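Local coordinates for protein beta-mannosidase (Trichoderma harzianum, PDB 4CVU) that hydrolyses beta-mannosidic bonds, probably freeing mannose from the non-reducing ends of its substrates, as a fungal member of glycoside hydrolase family 2, at residues I598-S602 and C672-Q676; T605-A609 and W712-T716; E614-N618 and F668-C672. All blocks are in the same frame, centred on the assembly; numbering follows the deposited sequence.

Overall arrangement
Three neighbouring contacts tie the loops around helices 603-609 and 664-692 together on one side of the chain. Contacts 1 and 3 share helix 664-692, including Cys672, and their centres lie 9 Å apart; contact 2 stands 11 Å from each. Trp606 is the common neighbour, with its CD1 3.5 Å from Phe668 CZ of contact 3 and its NE1 3.4 Å from Pro601 CD of contact 1. Contacts 1 and 2 are also joined by a probable hydrogen bond of 2.6 Å from Ser599 N to Thr716 O. Contact 3 reaches the surface, carrying an N-linked glycan and a calcium ion, and the Met600 side chain of contact 1 lies about 7 Å from a bound N-acetylglucosamine.

Contact 1 of 3, residues I598-S602 and C672-Q676; sequences ISMPS and CHATQ
Thr675 sets its OG1 between its own backbone N and carbonyl carbon (chi1 70°), facing the backbone N of Met600, while Gln676 runs extended beyond CG (chi2 -170°) and carries its amide to the carbonyl O of that same methionine. The two side chains therefore grip both polar atoms of one residue in the loop 598-602. Met600 N donates to Thr675 OG1 at 3.1 Å; the threonine hydroxyl spends its own proton on Cys672 O, one helical turn back at 2.8 Å, coming in from above that carbonyl's plane rather than along a lone pair. Gln676 NE2 gives the second bond, 3.0 Å to Met600 O, nearly straight at 163° and close to the plane of its amide. The rotation of this amide is further set by Val728 N, which donates to OE1, and by a weak bond from NE2 to Glu721. Beside the polar grip, Met600 lays CB against Cys672 SG at 3.6 Å before its bent chain leads away toward helix 638-655, and Cys672 CB touches Pro601 O at 3.5 Å. At the other end of the loop segment a water donates to both Ile598 O (3.0 Å) and Thr675 O (2.7 Å), while Ser599 OG turns to Gln679 and Lys727. A valine in place of Thr675 would probably leave the buried Met600 N without its acceptor and Cys672 O without the hydroxyl that now bonds to it. Side chains of helix 664-692 thus satisfy both backbone polar atoms of Met600 in this irregular loop between strand 592-595 and helix 603-609, holding it at a buried seam where polar bonds and Met600-Cys672 packing lie side by side.

Contact 2 of 3, residues T605-A609 and W712-T716; sequences TWQQA and WQAPT
The Trp606 ring meets loop 712-716 obliquely through its six-membered half: CH2 approaches Pro715 CD at 3.7 Å and Ala714 CA at 3.9 Å, and CZ3 comes 3.7 Å from Gln713 O. The second flat group, the Gln713 amide, has the methyl of Ala609 over one of its faces, with Ala609 CB almost straight above Gln713 CD at 3.7 Å. At the amide's NH2 end stands the amide of Gln608, its plane turned 81° from that of Gln713. There Gln713 NE2 donates to Gln608 OE1 over 3.4 Å, a straight but long and weak bond. The Gln713 chain is bent at chi2 (88°), which folds its amide across the methyl of Ala609, while the aliphatic part stays against Thr605, whose CG2 lies 3.6 Å from Gln713 CG. The stronger polar partners of the helix side chains lie elsewhere: Thr605 OG1 bonds to Glu721 and Gln608 NE2 to Asp723. Gln713 O, near the tryptophan, is held by Arg625 of helix 620-625, a helix that also packs on Trp606 and Ala609. Trp606 starts from a CB directed away from the loop, yet its long ring swings back far enough to cross Pro715 at about a right angle. The join between helix 603-609 and the loop following strand 702-705 thus rests mainly on van der Waals contact, with one weak amide-to-amide hydrogen bond added and charged neighbours outside the two segments holding the polar ends in place.

Contact 3 of 3, residues E614-N618 and F668-C672; sequences ELSFN and FSSWC. With CA (calcium ion), chain B; NAG (2-acetamido-2-deoxy-beta-D-glucopyranose), chain C; NAG (2-acetamido-2-deoxy-beta-D-glucopyranose), chain H.
Leu615 forms the centre of an inverse gamma turn, and the Leu615-Ser616 peptide lies nearly flat over the side chain of Phe668 on helix 664-692. With CG opposite its backbone N (chi1 180°), the Phe668 ring reaches out under this peptide: Ser616 N stands 3.8 Å above the ring plane, over its centre, and Leu615 C 3.6 Å above it toward the rim, while Phe617 N meets the ring obliquely at CD1. Cys672 SG covers the opposite face, so the ring is sandwiched between the loop and its own helix. The Leu615 side chain crosses Phe668 at about a right angle, touching with CB. Further along, Trp671 directs an edge at the face of Phe617 in an edge-to-face pair, the six-membered rings 5.6 Å apart at their centroids and the planes at 71°. The sugar joins this pair. Asn618 ND2 is bonded covalently to C1 of the first N-acetylglucosamine (1.4 Å), whose acetyl methyl C8 lies 3.3 Å above the Phe617 ring and 3.7 Å above the Trp671 ring. Trp671 also takes C6 of a second, separate N-acetylglucosamine over a face, while its NE1 bonds to Pro659 O. At the start of the turn, the Glu614 side chain leads away to a calcium ion, held closely through OE2 at 2.1 Å and more loosely through OE1, and a water also binds the ion. No hydrogen bond crosses between the two segments; aromatic faces take up a peptide group and CH-pi contacts from the sugars instead, binding the root of an N-glycan closely to the protein surface.

Contact 1 of 3, residues I598-S602 and C672-Q676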
ATOM      1  N   ILE A 598      -2.858  -0.880  25.388  1.00 29.42           N
ATOM      2  CA  ILE A 598      -2.509  -0.621  23.947  1.00 28.86           C
ATOM      3  C   ILE A 598      -3.325   0.442  23.247  1.00 28.93           C
ATOM      4  O   ILE A 598      -4.460   0.735  23.699  1.00 28.16           O
ATOM      5  CB  ILE A 598      -2.527  -1.909  23.119  1.00 29.20           C
ATOM      6  CG1 ILE A 598      -3.961  -2.444  23.001  1.00 29.59           C
ATOM      7  CG2 ILE A 598      -1.618  -2.961  23.739  1.00 29.34           C
ATOM      8  CD1 ILE A 598      -4.170  -3.490  21.920  1.00 30.09           C
ATOM      9  N   SER A 599      -2.872   1.036  22.117  1.00 28.12           N
ATOM     10  CA  SER A 599      -3.775   1.896  21.446  1.00 26.88           C
ATOM     11  C   SER A 599      -3.327   1.804  19.954  1.00 27.36           C
ATOM     12  O   SER A 599      -2.204   1.376  19.694  1.00 25.90           O
ATOM     13  CB  SER A 599      -3.587   3.322  21.972  1.00 28.23           C
ATOM     14  OG  SER A 599      -2.298   3.891  21.580  1.00 28.91           O
ATOM     15  N   MET A 600      -4.234   2.167  19.056  1.00 27.81           N
ATOM     16  CA  MET A 600      -3.957   2.155  17.616  1.00 28.37           C
ATOM     17  C   MET A 600      -2.947   3.192  17.290  1.00 29.44           C
ATOM     18  O   MET A 600      -2.910   4.243  17.915  1.00 29.53           O
ATOM     19  CB  MET A 600      -5.224   2.537  16.855  1.00 29.10           C
ATOM     20  CG  MET A 600      -6.324   1.552  16.662  1.00 30.00           C
ATOM     21  SD  MET A 600      -5.791   0.071  15.901  1.00 30.81           S
ATOM     22  CE  MET A 600      -7.284  -0.757  15.463  1.00 31.09           C
ATOM     23  N   PRO A 601      -2.153   2.986  16.211  1.00 31.04           N
ATOM     24  CA  PRO A 601      -1.387   4.120  15.789  1.00 31.16           C
ATOM     25  C   PRO A 601      -2.206   5.046  14.868  1.00 32.24           C
ATOM     26  O   PRO A 601      -3.310   4.689  14.402  1.00 33.01           O
ATOM     27  CB  PRO A 601      -0.269   3.467  14.951  1.00 31.35           C
ATOM     28  CG  PRO A 601      -0.885   2.256  14.362  1.00 30.77           C
ATOM     29  CD  PRO A 601      -1.783   1.752  15.488  1.00 30.84           C
ATOM     30  N   SER A 602      -1.622   6.195  14.515  1.00 32.54           N
ATOM     31  CA  SER A 602      -2.260   7.122  13.586  1.00 33.44           C
ATOM     32  C   SER A 602      -2.588   6.426  12.267  1.00 33.11           C
ATOM     33  O   SER A 602      -1.944   5.450  11.896  1.00 32.38           O
ATOM     34  CB  SER A 602      -1.301   8.298  13.311  1.00 33.83           C
ATOM     35  OG  SER A 602      -0.181   7.800  12.606  1.00 32.11           O
ATOM     36  N   CYS A 672      -9.106   5.406  15.708  1.00 33.38           N
ATOM     37  CA  CYS A 672      -7.725   5.302  16.168  1.00 32.18           C
ATOM     38  C   CYS A 672      -7.348   6.351  17.248  1.00 32.70           C
ATOM     39  O   CYS A 672      -6.593   6.056  18.159  1.00 33.76           O
ATOM     40  CB  CYS A 672      -6.735   5.393  14.979  1.00 32.23           C
ATOM     41  SG  CYS A 672      -6.754   3.903  13.949  1.00 33.74           S
ATOM     42  N   HIS A 673      -7.854   7.573  17.105  1.00 32.33           N
ATOM     43  CA  HIS A 673      -7.528   8.692  17.977  1.00 31.64           C
ATOM     44  C   HIS A 673      -8.226   8.545  19.330  1.00 32.48           C
ATOM     45  O   HIS A 673      -7.614   8.816  20.355  1.00 32.28           O
ATOM     46  CB  HIS A 673      -7.938   9.978  17.285  1.00 31.55           C
ATOM     47  CG  HIS A 673      -7.618  11.216  18.044  1.00 30.96           C
ATOM     48  ND1 HIS A 673      -6.341  11.558  18.388  1.00 31.33           N
ATOM     49  CD2 HIS A 673      -8.407  12.205  18.511  1.00 31.52           C
ATOM     50  CE1 HIS A 673      -6.347  12.699  19.050  1.00 31.07           C
ATOM     51  NE2 HIS A 673      -7.588  13.120  19.124  1.00 31.77           N
ATOM     52  N   ALA A 674      -9.466   8.062  19.346  1.00 32.87           N
ATOM     53  CA  ALA A 674     -10.151   7.801  20.652  1.00 34.04           C
ATOM     54  C   ALA A 674      -9.439   6.786  21.531  1.00 33.74           C
ATOM     55  O   ALA A 674      -9.436   6.936  22.777  1.00 35.86           O
ATOM     56  CB  ALA A 674     -11.608   7.394  20.431  1.00 34.18           C
ATOM     57  N   THR A 675      -8.914   5.705  20.925  1.00 34.36           N
ATOM     58  CA  THR A 675      -8.117   4.714  21.666  1.00 32.70           C
ATOM     59  C   THR A 675      -6.916   5.384  22.286  1.00 32.58           C
ATOM     60  O   THR A 675      -6.540   5.058  23.418  1.00 33.04           O
ATOM     61  CB  THR A 675      -7.702   3.459  20.853  1.00 33.24           C
ATOM     62  OG1 THR A 675      -6.717   3.805  19.840  1.00 32.54           O
ATOM     63  CG2 THR A 675      -8.890   2.808  20.198  1.00 32.67           C
ATOM     64  N   GLN A 676      -6.311   6.349  21.571  1.00 31.20           N
ATOM     65  CA  GLN A 676      -5.173   7.082  22.097  1.00 31.43           C
ATOM     66  C   GLN A 676      -5.534   8.002  23.253  1.00 30.88           C
ATOM     67  O   GLN A 676      -4.727   8.224  24.088  1.00 31.31           O
ATOM     68  CB  GLN A 676      -4.524   7.943  20.995  1.00 31.12           C
ATOM     69  CG  GLN A 676      -3.818   7.084  20.000  1.00 29.90           C
ATOM     70  CD  GLN A 676      -2.978   7.890  19.051  1.00 30.28           C
ATOM     71  OE1 GLN A 676      -2.673   9.055  19.292  1.00 30.81           O
ATOM     72  NE2 GLN A 676      -2.531   7.243  18.014  1.00 30.30           N
TER
HETATM   73  O   HOH W   1      -6.896   2.452  24.220  1.00 43.88           O

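Contact 2 of 3, residues T605-A609 and W712-T716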
ATOM      1  N   THR A 605       0.414   6.449  10.083  1.00 30.26           N
ATOM      2  CA  THR A 605       1.324   5.347  10.369  1.00 30.75           C
ATOM      3  C   THR A 605       0.776   4.054   9.687  1.00 31.73           C
ATOM      4  O   THR A 605       1.487   3.449   8.828  1.00 31.70           O
ATOM      5  CB  THR A 605       1.620   5.188  11.876  1.00 29.15           C
ATOM      6  OG1 THR A 605       2.528   6.233  12.351  1.00 28.69           O
ATOM      7  CG2 THR A 605       2.227   3.882  12.128  1.00 30.08           C
ATOM      8  N   TRP A 606      -0.500   3.693   9.951  1.00 29.85           N
ATOM      9  CA  TRP A 606      -1.123   2.546   9.257  1.00 30.07           C
ATOM     10  C   TRP A 606      -0.851   2.614   7.763  1.00 31.31           C
ATOM     11  O   TRP A 606      -0.532   1.598   7.115  1.00 32.48           O
ATOM     12  CB  TRP A 606      -2.598   2.557   9.396  1.00 28.69           C
ATOM     13  CG  TRP A 606      -3.010   1.950  10.726  1.00 28.18           C
ATOM     14  CD1 TRP A 606      -3.618   2.572  11.735  1.00 28.89           C
ATOM     15  CD2 TRP A 606      -2.764   0.617  11.142  1.00 28.31           C
ATOM     16  NE1 TRP A 606      -3.839   1.674  12.802  1.00 28.14           N
ATOM     17  CE2 TRP A 606      -3.311   0.464  12.440  1.00 28.70           C
ATOM     18  CE3 TRP A 606      -2.162  -0.486  10.539  1.00 28.78           C
ATOM     19  CZ2 TRP A 606      -3.256  -0.742  13.119  1.00 29.26           C
ATOM     20  CZ3 TRP A 606      -2.115  -1.675  11.204  1.00 29.34           C
ATOM     21  CH2 TRP A 606      -2.666  -1.804  12.503  1.00 29.30           C
ATOM     22  N   GLN A 607      -1.052   3.789   7.216  1.00 32.25           N
ATOM     23  CA  GLN A 607      -0.955   3.974   5.769  1.00 33.69           C
ATOM     24  C   GLN A 607       0.415   3.590   5.188  1.00 34.30           C
ATOM     25  O   GLN A 607       0.574   3.388   3.964  1.00 34.35           O
ATOM     26  CB  GLN A 607      -1.317   5.412   5.405  1.00 34.27           C
ATOM     27  CG  GLN A 607      -2.807   5.656   5.350  1.00 35.11           C
ATOM     28  CD  GLN A 607      -3.144   7.115   5.133  1.00 36.05           C
ATOM     29  OE1 GLN A 607      -2.520   8.037   5.692  1.00 36.78           O
ATOM     30  NE2 GLN A 607      -4.101   7.329   4.317  1.00 37.14           N
ATOM     31  N   GLN A 608       1.418   3.515   6.054  1.00 34.53           N
ATOM     32  CA  GLN A 608       2.758   3.145   5.629  1.00 35.01           C
ATOM     33  C   GLN A 608       2.846   1.658   5.276  1.00 35.64           C
ATOM     34  O   GLN A 608       3.664   1.291   4.472  1.00 36.01           O
ATOM     35  CB  GLN A 608       3.770   3.449   6.749  1.00 34.07           C
ATOM     36  CG  GLN A 608       3.881   4.920   7.094  1.00 33.70           C
ATOM     37  CD  GLN A 608       4.712   5.182   8.340  1.00 32.27           C
ATOM     38  OE1 GLN A 608       5.301   4.272   8.944  1.00 31.16           O
ATOM     39  NE2 GLN A 608       4.780   6.441   8.719  1.00 32.50           N
ATOM     40  N   ALA A 609       2.068   0.816   5.976  1.00 36.41           N
ATOM     41  CA  ALA A 609       2.281  -0.627   6.001  1.00 35.68           C
ATOM     42  C   ALA A 609       1.155  -1.449   5.412  1.00 35.10           C
ATOM     43  O   ALA A 609       1.380  -2.569   5.025  1.00 36.45           O
ATOM     44  CB  ALA A 609       2.529  -1.076   7.454  1.00 38.63           C
ATOM     45  N   TRP A 712       7.139  -1.684  14.726  1.00 42.50           N
ATOM     46  CA  TRP A 712       6.435  -1.673  13.441  1.00 42.92           C
ATOM     47  C   TRP A 712       5.039  -1.039  13.616  1.00 40.17           C
ATOM     48  O   TRP A 712       4.673  -0.623  14.713  1.00 39.67           O
ATOM     49  CB  TRP A 712       6.367  -3.091  12.813  1.00 42.70           C
ATOM     50  CG  TRP A 712       5.436  -4.071  13.450  1.00 42.39           C
ATOM     51  CD1 TRP A 712       5.026  -4.106  14.734  1.00 40.14           C
ATOM     52  CD2 TRP A 712       4.809  -5.186  12.797  1.00 42.83           C
ATOM     53  NE1 TRP A 712       4.182  -5.168  14.932  1.00 40.92           N
ATOM     54  CE2 TRP A 712       4.033  -5.845  13.755  1.00 42.00           C
ATOM     55  CE3 TRP A 712       4.821  -5.677  11.496  1.00 44.31           C
ATOM     56  CZ2 TRP A 712       3.264  -6.987  13.453  1.00 43.05           C
ATOM     57  CZ3 TRP A 712       4.041  -6.820  11.192  1.00 44.93           C
ATOM     58  CH2 TRP A 712       3.281  -7.453  12.186  1.00 43.48           C
ATOM     59  N   GLN A 713       4.236  -1.058  12.565  1.00 40.84           N
ATOM     60  CA  GLN A 713       2.949  -0.356  12.537  1.00 40.41           C
ATOM     61  C   GLN A 713       1.819  -1.265  13.011  1.00 41.14           C
ATOM     62  O   GLN A 713       1.368  -2.136  12.277  1.00 41.22           O
ATOM     63  CB  GLN A 713       2.697   0.165  11.126  1.00 42.16           C
ATOM     64  CG  GLN A 713       3.820   1.016  10.616  1.00 42.37           C
ATOM     65  CD  GLN A 713       4.867   0.227   9.957  1.00 44.13           C
ATOM     66  OE1 GLN A 713       5.034  -0.977  10.236  1.00 44.65           O
ATOM     67  NE2 GLN A 713       5.589   0.866   9.039  1.00 44.37           N
ATOM     68  N   ALA A 714       1.349  -1.058  14.236  1.00 39.55           N
ATOM     69  CA  ALA A 714       0.464  -2.014  14.820  1.00 39.86           C
ATOM     70  C   ALA A 714      -0.085  -1.475  16.113  1.00 39.22           C
ATOM     71  O   ALA A 714       0.503  -0.593  16.715  1.00 40.27           O
ATOM     72  CB  ALA A 714       1.239  -3.328  15.086  1.00 40.38           C
ATOM     73  N   PRO A 715      -1.225  -1.986  16.557  1.00 40.37           N
ATOM     74  CA  PRO A 715      -1.733  -1.493  17.844  1.00 39.92           C
ATOM     75  C   PRO A 715      -0.900  -2.022  18.991  1.00 40.53           C
ATOM     76  O   PRO A 715      -0.744  -3.233  19.128  1.00 41.63           O
ATOM     77  CB  PRO A 715      -3.155  -2.003  17.893  1.00 40.47           C
ATOM     78  CG  PRO A 715      -3.218  -3.114  16.967  1.00 40.99           C
ATOM     79  CD  PRO A 715      -2.118  -2.978  15.951  1.00 41.74           C
ATOM     80  N   THR A 716      -0.319  -1.114  19.779  1.00 40.32           N
ATOM     81  CA  THR A 716       0.507  -1.505  20.941  1.00 39.00           C
ATOM     82  C   THR A 716       0.447  -0.540  22.124  1.00 36.83           C
ATOM     83  O   THR A 716      -0.305   0.442  22.150  1.00 36.40           O
ATOM     84  CB  THR A 716       2.004  -1.541  20.551  1.00 39.11           C
ATOM     85  OG1 THR A 716       2.479  -0.191  20.580  1.00 40.09           O
ATOM     86  CG2 THR A 716       2.287  -2.207  19.126  1.00 39.77           C
TER

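Contact 3 of 3, residues E614-N618 and F668-C672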
ATOM      1  N   GLU A 614      -7.679  -2.020   3.523  1.00 39.90           N
ATOM      2  CA  GLU A 614      -7.551  -2.610   4.846  1.00 41.28           C
ATOM      3  C   GLU A 614      -7.608  -1.626   6.006  1.00 39.46           C
ATOM      4  O   GLU A 614      -7.403  -2.013   7.137  1.00 39.38           O
ATOM      5  CB  GLU A 614      -6.226  -3.427   4.926  1.00 43.15           C
ATOM      6  CG  GLU A 614      -6.228  -4.686   4.080  1.00 45.97           C
ATOM      7  CD  GLU A 614      -7.298  -5.669   4.494  1.00 48.75           C
ATOM      8  OE1 GLU A 614      -7.272  -6.242   5.600  1.00 54.20           O
ATOM      9  OE2 GLU A 614      -8.183  -5.922   3.684  1.00 61.06           O
ATOM     10  N   LEU A 615      -7.887  -0.355   5.732  1.00 38.00           N
ATOM     11  CA  LEU A 615      -7.909   0.656   6.757  1.00 37.47           C
ATOM     12  C   LEU A 615      -9.260   0.733   7.469  1.00 36.60           C
ATOM     13  O   LEU A 615     -10.018   1.667   7.274  1.00 35.04           O
ATOM     14  CB  LEU A 615      -7.569   2.014   6.143  1.00 38.66           C
ATOM     15  CG  LEU A 615      -6.193   2.143   5.487  1.00 37.68           C
ATOM     16  CD1 LEU A 615      -6.078   3.479   4.773  1.00 38.47           C
ATOM     17  CD2 LEU A 615      -5.024   2.020   6.459  1.00 39.52           C
ATOM     18  N   SER A 616      -9.556  -0.252   8.307  1.00 35.67           N
ATOM     19  CA  SER A 616     -10.733  -0.164   9.174  1.00 34.57           C
ATOM     20  C   SER A 616     -10.420  -0.862  10.456  1.00 34.34           C
ATOM     21  O   SER A 616      -9.552  -1.727  10.510  1.00 34.85           O
ATOM     22  CB  SER A 616     -12.015  -0.720   8.513  1.00 36.52           C
ATOM     23  OG  SER A 616     -11.903  -2.126   8.344  1.00 38.78           O
ATOM     24  N   PHE A 617     -11.104  -0.484  11.519  1.00 34.79           N
ATOM     25  CA  PHE A 617     -10.686  -0.876  12.864  1.00 35.67           C
ATOM     26  C   PHE A 617     -10.402  -2.379  12.928  1.00 35.55           C
ATOM     27  O   PHE A 617      -9.432  -2.813  13.483  1.00 34.32           O
ATOM     28  CB  PHE A 617     -11.740  -0.440  13.873  1.00 36.54           C
ATOM     29  CG  PHE A 617     -11.281  -0.464  15.315  1.00 37.58           C
ATOM     30  CD1 PHE A 617     -11.404  -1.603  16.074  1.00 38.73           C
ATOM     31  CD2 PHE A 617     -10.773   0.676  15.924  1.00 38.54           C
ATOM     32  CE1 PHE A 617     -11.025  -1.640  17.442  1.00 38.67           C
ATOM     33  CE2 PHE A 617     -10.387   0.662  17.271  1.00 39.69           C
ATOM     34  CZ  PHE A 617     -10.483  -0.519  18.033  1.00 39.97           C
ATOM     35  N   ASN A 618     -11.256  -3.161  12.269  1.00 36.72           N
ATOM     36  CA  ASN A 618     -11.263  -4.611  12.434  1.00 37.45           C
ATOM     37  C   ASN A 618     -11.043  -5.313  11.099  1.00 37.19           C
ATOM     38  O   ASN A 618     -11.559  -6.391  10.876  1.00 38.01           O
ATOM     39  CB  ASN A 618     -12.624  -5.013  12.985  1.00 39.05           C
ATOM     40  CG  ASN A 618     -12.670  -5.141  14.489  1.00 39.65           C
ATOM     41  OD1 ASN A 618     -11.649  -5.392  15.189  1.00 38.41           O
ATOM     42  ND2 ASN A 618     -13.855  -4.994  15.005  1.00 40.60           N
ATOM     43  N   PHE A 668     -12.210   5.414  10.611  1.00 34.29           N
ATOM     44  CA  PHE A 668     -11.045   4.650  11.064  1.00 34.55           C
ATOM     45  C   PHE A 668     -10.073   5.612  11.757  1.00 34.48           C
ATOM     46  O   PHE A 668      -9.649   5.358  12.891  1.00 34.25           O
ATOM     47  CB  PHE A 668     -10.370   3.959   9.882  1.00 32.98           C
ATOM     48  CG  PHE A 668      -9.140   3.150  10.261  1.00 33.66           C
ATOM     49  CD1 PHE A 668      -9.209   2.190  11.255  1.00 32.72           C
ATOM     50  CD2 PHE A 668      -7.911   3.365   9.631  1.00 32.79           C
ATOM     51  CE1 PHE A 668      -8.094   1.467  11.615  1.00 33.07           C
ATOM     52  CE2 PHE A 668      -6.794   2.628   9.978  1.00 32.27           C
ATOM     53  CZ  PHE A 668      -6.894   1.668  10.983  1.00 32.92           C
ATOM     54  N   SER A 669      -9.674   6.694  11.075  1.00 34.00           N
ATOM     55  CA  SER A 669      -8.779   7.630  11.699  1.00 33.06           C
ATOM     56  C   SER A 669      -9.267   8.104  13.076  1.00 33.46           C
ATOM     57  O   SER A 669      -8.458   8.309  13.997  1.00 33.16           O
ATOM     58  CB  SER A 669      -8.664   8.873  10.913  1.00 34.03           C
ATOM     59  OG  SER A 669      -7.679   9.648  11.545  1.00 33.44           O
ATOM     60  N   SER A 670     -10.555   8.375  13.154  1.00 34.58           N
ATOM     61  CA  SER A 670     -11.170   8.929  14.366  1.00 35.76           C
ATOM     62  C   SER A 670     -11.272   7.899  15.471  1.00 35.83           C
ATOM     63  O   SER A 670     -11.144   8.254  16.660  1.00 36.86           O
ATOM     64  CB  SER A 670     -12.580   9.431  14.091  1.00 35.90           C
ATOM     65  OG  SER A 670     -12.599  10.751  13.677  1.00 37.17           O
ATOM     66  N   TRP A 671     -11.577   6.656  15.115  1.00 36.08           N
ATOM     67  CA  TRP A 671     -11.536   5.556  16.109  1.00 35.87           C
ATOM     68  C   TRP A 671     -10.089   5.356  16.593  1.00 34.75           C
ATOM     69  O   TRP A 671      -9.852   5.120  17.744  1.00 33.69           O
ATOM     70  CB  TRP A 671     -12.140   4.225  15.539  1.00 37.01           C
ATOM     71  CG  TRP A 671     -13.583   4.096  15.806  1.00 37.07           C
ATOM     72  CD1 TRP A 671     -14.627   4.574  15.059  1.00 38.61           C
ATOM     73  CD2 TRP A 671     -14.166   3.518  16.977  1.00 37.11           C
ATOM     74  NE1 TRP A 671     -15.812   4.293  15.689  1.00 38.15           N
ATOM     75  CE2 TRP A 671     -15.554   3.674  16.877  1.00 38.40           C
ATOM     76  CE3 TRP A 671     -13.634   2.904  18.111  1.00 38.75           C
ATOM     77  CZ2 TRP A 671     -16.430   3.210  17.851  1.00 39.12           C
ATOM     78  CZ3 TRP A 671     -14.497   2.437  19.087  1.00 38.19           C
ATOM     79  CH2 TRP A 671     -15.880   2.582  18.947  1.00 39.45           C
ATOM     80  N   CYS A 672      -9.106   5.406  15.708  1.00 33.38           N
ATOM     81  CA  CYS A 672      -7.725   5.302  16.168  1.00 32.18           C
ATOM     82  C   CYS A 672      -7.348   6.351  17.248  1.00 32.70           C
ATOM     83  O   CYS A 672      -6.593   6.056  18.159  1.00 33.76           O
ATOM     84  CB  CYS A 672      -6.735   5.393  14.979  1.00 32.23           C
ATOM     85  SG  CYS A 672      -6.754   3.903  13.949  1.00 33.74           S
TER
HETATM   86 CA    CA B1032      -9.692  -7.257   4.410  1.00 54.58          CA
HETATM   87  C1  NAG C   1     -14.128  -5.165  16.398  1.00 35.85           C
HETATM   88  C2  NAG C   1     -15.173  -4.267  17.028  1.00 37.49           C
HETATM   89  C3  NAG C   1     -15.645  -4.770  18.393  1.00 38.91           C
HETATM   90  C4  NAG C   1     -15.983  -6.265  18.412  1.00 40.03           C
HETATM   91  C5  NAG C   1     -14.832  -6.985  17.785  1.00 38.56           C
HETATM   92  C6  NAG C   1     -15.058  -8.498  17.718  1.00 42.41           C
HETATM   93  C7  NAG C   1     -15.013  -1.895  16.461  1.00 39.94           C
HETATM   94  C8  NAG C   1     -14.473  -0.536  16.819  1.00 39.38           C
HETATM   95  N2  NAG C   1     -14.663  -2.915  17.226  1.00 38.24           N
HETATM   96  O3  NAG C   1     -16.772  -4.032  18.804  1.00 37.61           O
HETATM   97  O4  NAG C   1     -16.130  -6.760  19.724  1.00 41.06           O
HETATM   98  O5  NAG C   1     -14.589  -6.502  16.479  1.00 37.41           O
HETATM   99  O6  NAG C   1     -16.219  -8.786  16.963  1.00 45.50           O
HETATM  100  O7  NAG C   1     -15.779  -2.003  15.495  1.00 41.78           O
HETATM  101  C1  NAG H1003     -17.611   3.662  12.196  1.00 39.55           C
HETATM  102  C2  NAG H1003     -18.907   3.145  11.528  1.00 44.83           C
HETATM  103  C3  NAG H1003     -19.822   2.385  12.483  1.00 44.85           C
HETATM  104  C4  NAG H1003     -19.018   1.338  13.228  1.00 43.45           C
HETATM  105  C5  NAG H1003     -17.842   2.014  13.938  1.00 42.29           C
HETATM  106  C6  NAG H1003     -16.973   1.000  14.698  1.00 42.94           C
HETATM  107  C7  NAG H1003     -19.879   4.256   9.607  1.00 47.00           C
HETATM  108  C8  NAG H1003     -20.744   5.362   9.058  1.00 44.59           C
HETATM  109  N2  NAG H1003     -19.687   4.193  10.918  1.00 44.78           N
HETATM  110  O3  NAG H1003     -20.826   1.749  11.721  1.00 47.14           O
HETATM  111  O4  NAG H1003     -19.849   0.704  14.178  1.00 48.43           O
HETATM  112  O5  NAG H1003     -17.035   2.664  12.992  1.00 40.44           O
HETATM  113  O6  NAG H1003     -16.491  -0.004  13.828  1.00 43.34           O
HETATM  114  O7  NAG H1003     -19.386   3.440   8.851  1.00 48.42           O
HETATM  115  O   HOH W   2     -11.046  -7.302   6.102  1.00 46.52           O